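Local coordinates for protein walker-type atpase (PDB 2QEN) that is of unknown cellular function but binds ADP and magnesium through a P-loop and probably works as an ATPase carrying a winged helix-turn-helix domain, at residues V174-D179 and L324-W329; R279-Y284 and Y318-N323. The protein carries 1 engineered substitution. One frame throughout, in Å; residues are numbered along the deposited sequence.

Contact 1 (V174-D179 and L324-W329); sequences VGLLHD and LKKMNW
The flat groups here are the Asp-179 carboxylate and the Asn-328 amide. Lys-326 NZ comes to the open end of the carboxylate, 3.0 Å from Asp-179 OD2 on its syn lone pair and more weakly bonded to OD1; the lysine, extended through chi3 and bent only at chi4 (-94°), crosses the aspartate roughly at right angles in this salt bridge. The amide of Asn-328 lies alongside Val-174, ND2 3.6 Å from Val-174 CG2, and gives its hydrogen bond to Ser-172 O, just ahead of helix 174-181. Between these groups the backbones nearly touch, with the CA atoms of Gly-175 and Lys-326 3.8 Å apart, an approach possible because Gly-175 has no side chain. Leu-176 N donates to Lys-326 O at 3.2 Å, bent to 135° and from above the carbonyl plane. A water accepts from Gly-175 N and donates to Lys-325 O, so two peptide N-H groups of the first helical turn are satisfied by the other segment, directly and through water. Leu-176 CD2 packs alongside Met-327, 3.6 Å from its CG. Asn-328, at positive phi (66°), ends helix 314-326 in a Schellman motif. The contact thus sets a helix N-terminus against a helix C-terminus, joining the P-loop ATPase core, near ADP-binding Lys-44, to the winged helix-turn-helix domain.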
loop_
_atom_site.group_PDB
_atom_site.type_symbol
_atom_site.label_atom_id
_atom_site.label_comp_id
_atom_site.label_asym_id
_atom_site.label_seq_id
_atom_site.Cartn_x
_atom_site.Cartn_y
_atom_site.Cartn_z
ATOM N N VAL A 174 -2.580 7.426 2.105
ATOM C CA VAL A 174 -3.617 7.901 1.193
ATOM C C VAL A 174 -3.628 9.426 0.995
ATOM O O VAL A 174 -3.694 9.919 -0.136
ATOM C CB VAL A 174 -5.019 7.390 1.619
ATOM C CG1 VAL A 174 -6.101 7.915 0.651
ATOM C CG2 VAL A 174 -5.046 5.866 1.648
ATOM N N GLY A 175 -3.552 10.166 2.090
ATOM C CA GLY A 175 -3.544 11.621 2.028
ATOM C C GLY A 175 -2.340 12.145 1.274
ATOM O O GLY A 175 -2.426 13.165 0.607
ATOM N N LEU A 176 -1.220 11.429 1.391
ATOM C CA LEU A 176 0.037 11.809 0.760
ATOM C C LEU A 176 0.002 11.524 -0.725
ATOM O O LEU A 176 0.641 12.232 -1.510
ATOM C CB LEU A 176 1.215 11.083 1.428
ATOM C CG LEU A 176 2.215 11.848 2.323
ATOM C CD1 LEU A 176 1.698 13.146 2.989
ATOM C CD2 LEU A 176 2.873 10.946 3.349
ATOM N N LEU A 177 -0.734 10.478 -1.109
ATOM C CA LEU A 177 -0.960 10.187 -2.517
ATOM C C LEU A 177 -1.819 11.290 -3.132
ATOM O O LEU A 177 -1.425 11.862 -4.135
ATOM C CB LEU A 177 -1.537 8.771 -2.753
ATOM C CG LEU A 177 -1.761 8.365 -4.218
ATOM C CD1 LEU A 177 -0.474 8.514 -5.044
ATOM C CD2 LEU A 177 -2.316 6.929 -4.364
ATOM N N HIS A 178 -2.963 11.601 -2.526
ATOM C CA HIS A 178 -3.795 12.723 -2.978
ATOM C C HIS A 178 -3.004 14.037 -3.070
ATOM O O HIS A 178 -3.236 14.832 -3.981
ATOM C CB HIS A 178 -5.013 12.949 -2.067
ATOM C CG HIS A 178 -5.979 11.800 -2.018
ATOM N ND1 HIS A 178 -6.500 11.205 -3.150
ATOM C CD2 HIS A 178 -6.545 11.160 -0.964
ATOM C CE1 HIS A 178 -7.327 10.236 -2.795
ATOM N NE2 HIS A 178 -7.372 10.186 -1.474
ATOM N N ASP A 179 -2.092 14.268 -2.128
ATOM C CA ASP A 179 -1.269 15.481 -2.123
ATOM C C ASP A 179 -0.342 15.519 -3.330
ATOM O O ASP A 179 -0.202 16.553 -3.955
ATOM C CB ASP A 179 -0.428 15.601 -0.837
ATOM C CG ASP A 179 -1.142 16.344 0.278
ATOM O OD1 ASP A 179 -2.287 16.806 0.083
ATOM O OD2 ASP A 179 -0.537 16.473 1.370
ATOM N N LEU A 324 -0.044 13.058 10.282
ATOM C CA LEU A 324 -0.318 11.717 10.795
ATOM C C LEU A 324 -1.530 11.061 10.132
ATOM O O LEU A 324 -1.515 9.857 9.840
ATOM C CB LEU A 324 -0.531 11.812 12.314
ATOM C CG LEU A 324 0.509 11.264 13.306
ATOM C CD1 LEU A 324 1.913 10.873 12.736
ATOM C CD2 LEU A 324 0.583 12.119 14.578
ATOM N N LYS A 325 -2.572 11.855 9.894
ATOM C CA LYS A 325 -3.743 11.413 9.132
ATOM C C LYS A 325 -3.439 11.110 7.654
ATOM O O LYS A 325 -3.899 10.084 7.111
ATOM C CB LYS A 325 -4.853 12.473 9.218
ATOM C CG LYS A 325 -5.531 12.581 10.591
ATOM C CD LYS A 325 -6.261 13.938 10.764
ATOM C CE LYS A 325 -7.586 14.000 10.024
ATOM N NZ LYS A 325 -8.302 15.329 10.188
ATOM N N LYS A 326 -2.673 12.002 7.013
ATOM C CA LYS A 326 -2.260 11.868 5.611
ATOM C C LYS A 326 -1.324 10.679 5.395
ATOM O O LYS A 326 -1.301 10.077 4.316
ATOM C CB LYS A 326 -1.536 13.133 5.140
ATOM C CG LYS A 326 -2.412 14.372 4.960
ATOM C CD LYS A 326 -1.536 15.566 4.572
ATOM C CE LYS A 326 -2.312 16.888 4.549
ATOM N NZ LYS A 326 -2.798 17.172 3.174
ATOM N N MET A 327 -0.528 10.378 6.417
ATOM C CA MET A 327 0.333 9.203 6.426
ATOM C C MET A 327 -0.469 7.957 6.804
ATOM O O MET A 327 0.052 6.851 6.761
ATOM C CB MET A 327 1.485 9.403 7.429
ATOM C CG MET A 327 2.754 10.064 6.864
ATOM S SD MET A 327 3.877 10.535 8.215
ATOM C CE MET A 327 5.418 9.877 7.643
ATOM N N ASN A 328 -1.722 8.153 7.224
ATOM C CA ASN A 328 -2.607 7.064 7.644
ATOM C C ASN A 328 -2.173 6.314 8.923
ATOM O O ASN A 328 -2.520 5.129 9.106
ATOM C CB ASN A 328 -2.808 6.068 6.496
ATOM C CG ASN A 328 -4.268 5.786 6.206
ATOM O OD1 ASN A 328 -5.161 6.225 6.935
ATOM N ND2 ASN A 328 -4.519 5.041 5.136
ATOM N N TRP A 329 -1.421 6.979 9.803
ATOM C CA TRP A 329 -1.143 6.400 11.134
ATOM C C TRP A 329 -2.426 6.439 11.944
ATOM O O TRP A 329 -2.689 5.558 12.770
ATOM C CB TRP A 329 -0.041 7.159 11.879
ATOM C CG TRP A 329 1.342 6.819 11.378
ATOM C CD1 TRP A 329 2.062 7.504 10.454
ATOM C CD2 TRP A 329 2.158 5.707 11.779
ATOM N NE1 TRP A 329 3.271 6.896 10.247
ATOM C CE2 TRP A 329 3.362 5.792 11.047
ATOM C CE3 TRP A 329 1.994 4.662 12.691
ATOM C CZ2 TRP A 329 4.400 4.865 11.189
ATOM C CZ3 TRP A 329 3.024 3.733 12.837
ATOM C CH2 TRP A 329 4.217 3.845 12.090
HETATM O O HOH W 1 -4.450 9.294 4.747
#

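Contact 2 (R279-Y284 and Y318-N323); sequences RRSPRY and YALLEN
Apolar packing centres on Leu-320, which divides its two methyls between consecutive residues of helix 282-292. Leu-320 CD2 sits over one face of the Tyr-284 ring, 4.0 Å from the ring centroid and 27° off the normal, a CH-pi contact that leans toward the CE1 side. Leu-320 CD1 meets the aliphatic base of Arg-283, 3.9 Å from Arg-283 CB, where the two side chains run alongside in the same direction. The arginine then bends at chi2 and chi3, carrying its charged end away to a salt bridge with Asp-286. The carbonyl oxygen of Leu-320 lies at the ring edge, in plane, 3.6 Å from Tyr-284 CE1, so the same residue meets the ring by both face and edge.

Polar contacts gather at the phenol tip. Tyr-284 OH gives a weak hydrogen bond to Asn-323 OD1 at 3.0 Å, with ring and amide planes 45° apart, and it accepts from Arg-280 NH2 at 3.1 Å, bent to 139° and tilted from the guanidinium plane. The hydroxyl thereby links the last turn of helix 255-280 to helix 314-326, and the arginine's charge would be expected to polarise the phenol and strengthen it as a donor.

Weak capping bonds accompany the corner between the two helices of the first segment. Ser-281 leaves helical geometry after Arg-280 and serves as N-cap of helix 282-292, its OG accepting a weak bond from Arg-283 N; Arg-316 of helix 314-326 adds another weak bond to that oxygen. Tyr-284 and Leu-320 are buried, while Arg-280 lies at the exposed margin; this is partly buried helix-to-helix packing within the winged helix-turn-helix domain, between helices 282-292 and 314-326.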
loop_
_atom_site.group_PDB
_atom_site.type_symbol
_atom_site.label_atom_id
_atom_site.label_comp_id
_atom_site.label_asym_id
_atom_site.label_seq_id
_atom_site.Cartn_x
_atom_site.Cartn_y
_atom_site.Cartn_z
ATOM N N ARG A 279 12.792 10.625 13.635
ATOM C CA ARG A 279 13.818 11.473 13.019
ATOM C C ARG A 279 13.258 12.821 12.534
ATOM O O ARG A 279 13.848 13.873 12.801
ATOM C CB ARG A 279 14.551 10.727 11.908
ATOM C CG ARG A 279 15.887 10.135 12.361
ATOM C CD ARG A 279 15.719 8.833 13.126
ATOM N NE ARG A 279 16.359 7.706 12.446
ATOM C CZ ARG A 279 17.573 7.246 12.737
ATOM N NH1 ARG A 279 18.291 7.812 13.701
ATOM N NH2 ARG A 279 18.078 6.217 12.067
ATOM N N ARG A 280 12.104 12.776 11.865
ATOM C CA ARG A 280 11.398 13.971 11.399
ATOM C C ARG A 280 11.022 14.872 12.567
ATOM O O ARG A 280 11.388 16.048 12.604
ATOM C CB ARG A 280 10.149 13.586 10.604
ATOM C CG ARG A 280 10.436 12.951 9.263
ATOM C CD ARG A 280 9.163 12.442 8.582
ATOM N NE ARG A 280 8.086 13.437 8.580
ATOM C CZ ARG A 280 7.121 13.507 7.661
ATOM N NH1 ARG A 280 7.096 12.641 6.648
ATOM N NH2 ARG A 280 6.187 14.453 7.742
ATOM N N SER A 281 10.278 14.313 13.519
ATOM C CA SER A 281 9.983 14.988 14.762
ATOM C C SER A 281 9.669 13.954 15.837
ATOM O O SER A 281 8.839 13.076 15.617
ATOM C CB SER A 281 8.808 15.954 14.579
ATOM O OG SER A 281 8.399 16.500 15.817
ATOM N N PRO A 282 10.325 14.062 17.012
ATOM C CA PRO A 282 9.997 13.196 18.160
ATOM C C PRO A 282 8.526 13.333 18.547
ATOM O O PRO A 282 7.916 12.379 19.050
ATOM C CB PRO A 282 10.886 13.748 19.284
ATOM C CG PRO A 282 11.997 14.469 18.583
ATOM C CD PRO A 282 11.408 15.015 17.329
ATOM N N ARG A 283 7.979 14.525 18.312
ATOM C CA ARG A 283 6.568 14.832 18.542
ATOM C C ARG A 283 5.578 13.827 17.940
ATOM O O ARG A 283 4.612 13.450 18.596
ATOM C CB ARG A 283 6.259 16.245 18.039
ATOM C CG ARG A 283 6.076 17.302 19.122
ATOM C CD ARG A 283 6.802 16.979 20.415
ATOM N NE ARG A 283 8.122 17.559 20.370
ATOM C CZ ARG A 283 9.221 17.012 20.871
ATOM N NH1 ARG A 283 9.198 15.836 21.488
ATOM N NH2 ARG A 283 10.354 17.663 20.738
ATOM N N TYR A 284 5.814 13.402 16.701
ATOM C CA TYR A 284 4.945 12.412 16.031
ATOM C C TYR A 284 4.703 11.176 16.883
ATOM O O TYR A 284 3.573 10.756 17.043
ATOM C CB TYR A 284 5.522 11.972 14.683
ATOM C CG TYR A 284 5.374 12.961 13.554
ATOM C CD1 TYR A 284 4.132 13.522 13.242
ATOM C CD2 TYR A 284 6.471 13.301 12.761
ATOM C CE1 TYR A 284 3.992 14.418 12.182
ATOM C CE2 TYR A 284 6.347 14.197 11.707
ATOM C CZ TYR A 284 5.106 14.756 11.425
ATOM O OH TYR A 284 4.983 15.649 10.385
ATOM N N TYR A 318 -1.856 21.086 15.082
ATOM C CA TYR A 318 -2.780 20.884 13.974
ATOM C C TYR A 318 -2.057 20.269 12.776
ATOM O O TYR A 318 -2.549 19.306 12.173
ATOM C CB TYR A 318 -3.482 22.196 13.569
ATOM C CG TYR A 318 -4.425 22.024 12.390
ATOM C CD1 TYR A 318 -5.760 21.651 12.581
ATOM C CD2 TYR A 318 -3.979 22.213 11.082
ATOM C CE1 TYR A 318 -6.634 21.476 11.493
ATOM C CE2 TYR A 318 -4.835 22.034 9.988
ATOM C CZ TYR A 318 -6.166 21.665 10.203
ATOM O OH TYR A 318 -7.022 21.504 9.119
ATOM N N ALA A 319 -0.894 20.839 12.443
ATOM C CA ALA A 319 -0.072 20.348 11.332
ATOM C C ALA A 319 0.396 18.906 11.573
ATOM O O ALA A 319 0.270 18.054 10.695
ATOM C CB ALA A 319 1.105 21.285 11.087
ATOM N N LEU A 320 0.889 18.634 12.777
ATOM C CA LEU A 320 1.347 17.292 13.155
ATOM C C LEU A 320 0.250 16.230 13.017
ATOM O O LEU A 320 0.487 15.163 12.451
ATOM C CB LEU A 320 1.920 17.277 14.589
ATOM C CG LEU A 320 3.216 18.075 14.836
ATOM C CD1 LEU A 320 3.501 18.307 16.311
ATOM C CD2 LEU A 320 4.423 17.442 14.161
ATOM N N LEU A 321 -0.941 16.538 13.532
ATOM C CA LEU A 321 -2.082 15.622 13.473
ATOM C C LEU A 321 -2.579 15.412 12.034
ATOM O O LEU A 321 -2.904 14.285 11.634
ATOM C CB LEU A 321 -3.209 16.121 14.367
ATOM C CG LEU A 321 -3.082 15.846 15.865
ATOM C CD1 LEU A 321 -4.077 16.739 16.604
ATOM C CD2 LEU A 321 -3.316 14.348 16.186
ATOM N N GLU A 322 -2.621 16.493 11.265
ATOM C CA GLU A 322 -2.972 16.417 9.842
ATOM C C GLU A 322 -2.013 15.531 9.042
ATOM O O GLU A 322 -2.459 14.723 8.225
ATOM C CB GLU A 322 -3.073 17.816 9.232
ATOM C CG GLU A 322 -4.476 18.482 9.300
ATOM C CD GLU A 322 -5.426 17.958 10.405
ATOM O OE1 GLU A 322 -5.250 18.275 11.623
ATOM O OE2 GLU A 322 -6.389 17.254 10.029
ATOM N N ASN A 323 -0.711 15.682 9.278
ATOM C CA ASN A 323 0.309 14.826 8.659
ATOM C C ASN A 323 0.161 13.337 9.004
ATOM O O ASN A 323 0.238 12.475 8.134
ATOM C CB ASN A 323 1.708 15.314 9.033
ATOM C CG ASN A 323 2.091 16.605 8.322
ATOM O OD1 ASN A 323 3.109 17.220 8.646
ATOM N ND2 ASN A 323 1.289 17.011 7.339
#

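Overall arrangement
Helix 314-326 runs through both contacts: residues 318-323 serve contact 2 and its last turn and the following residues serve contact 1. The centres lie about 12 Å apart, and the contacts touch where Met-327 CE packs on Arg-280 NH1 and Leu-324 CD1 on Tyr-284 CD1. Both segments of contact 2 fall in the sequence between the two segments of contact 1. The inner contact packs helices of the winged helix-turn-helix domain together; the outer one docks the end of that shared helix on helix 174-181 of the ATPase core. One helix therefore packs within the winged-helix domain and has its C-terminal end against the ATPase core.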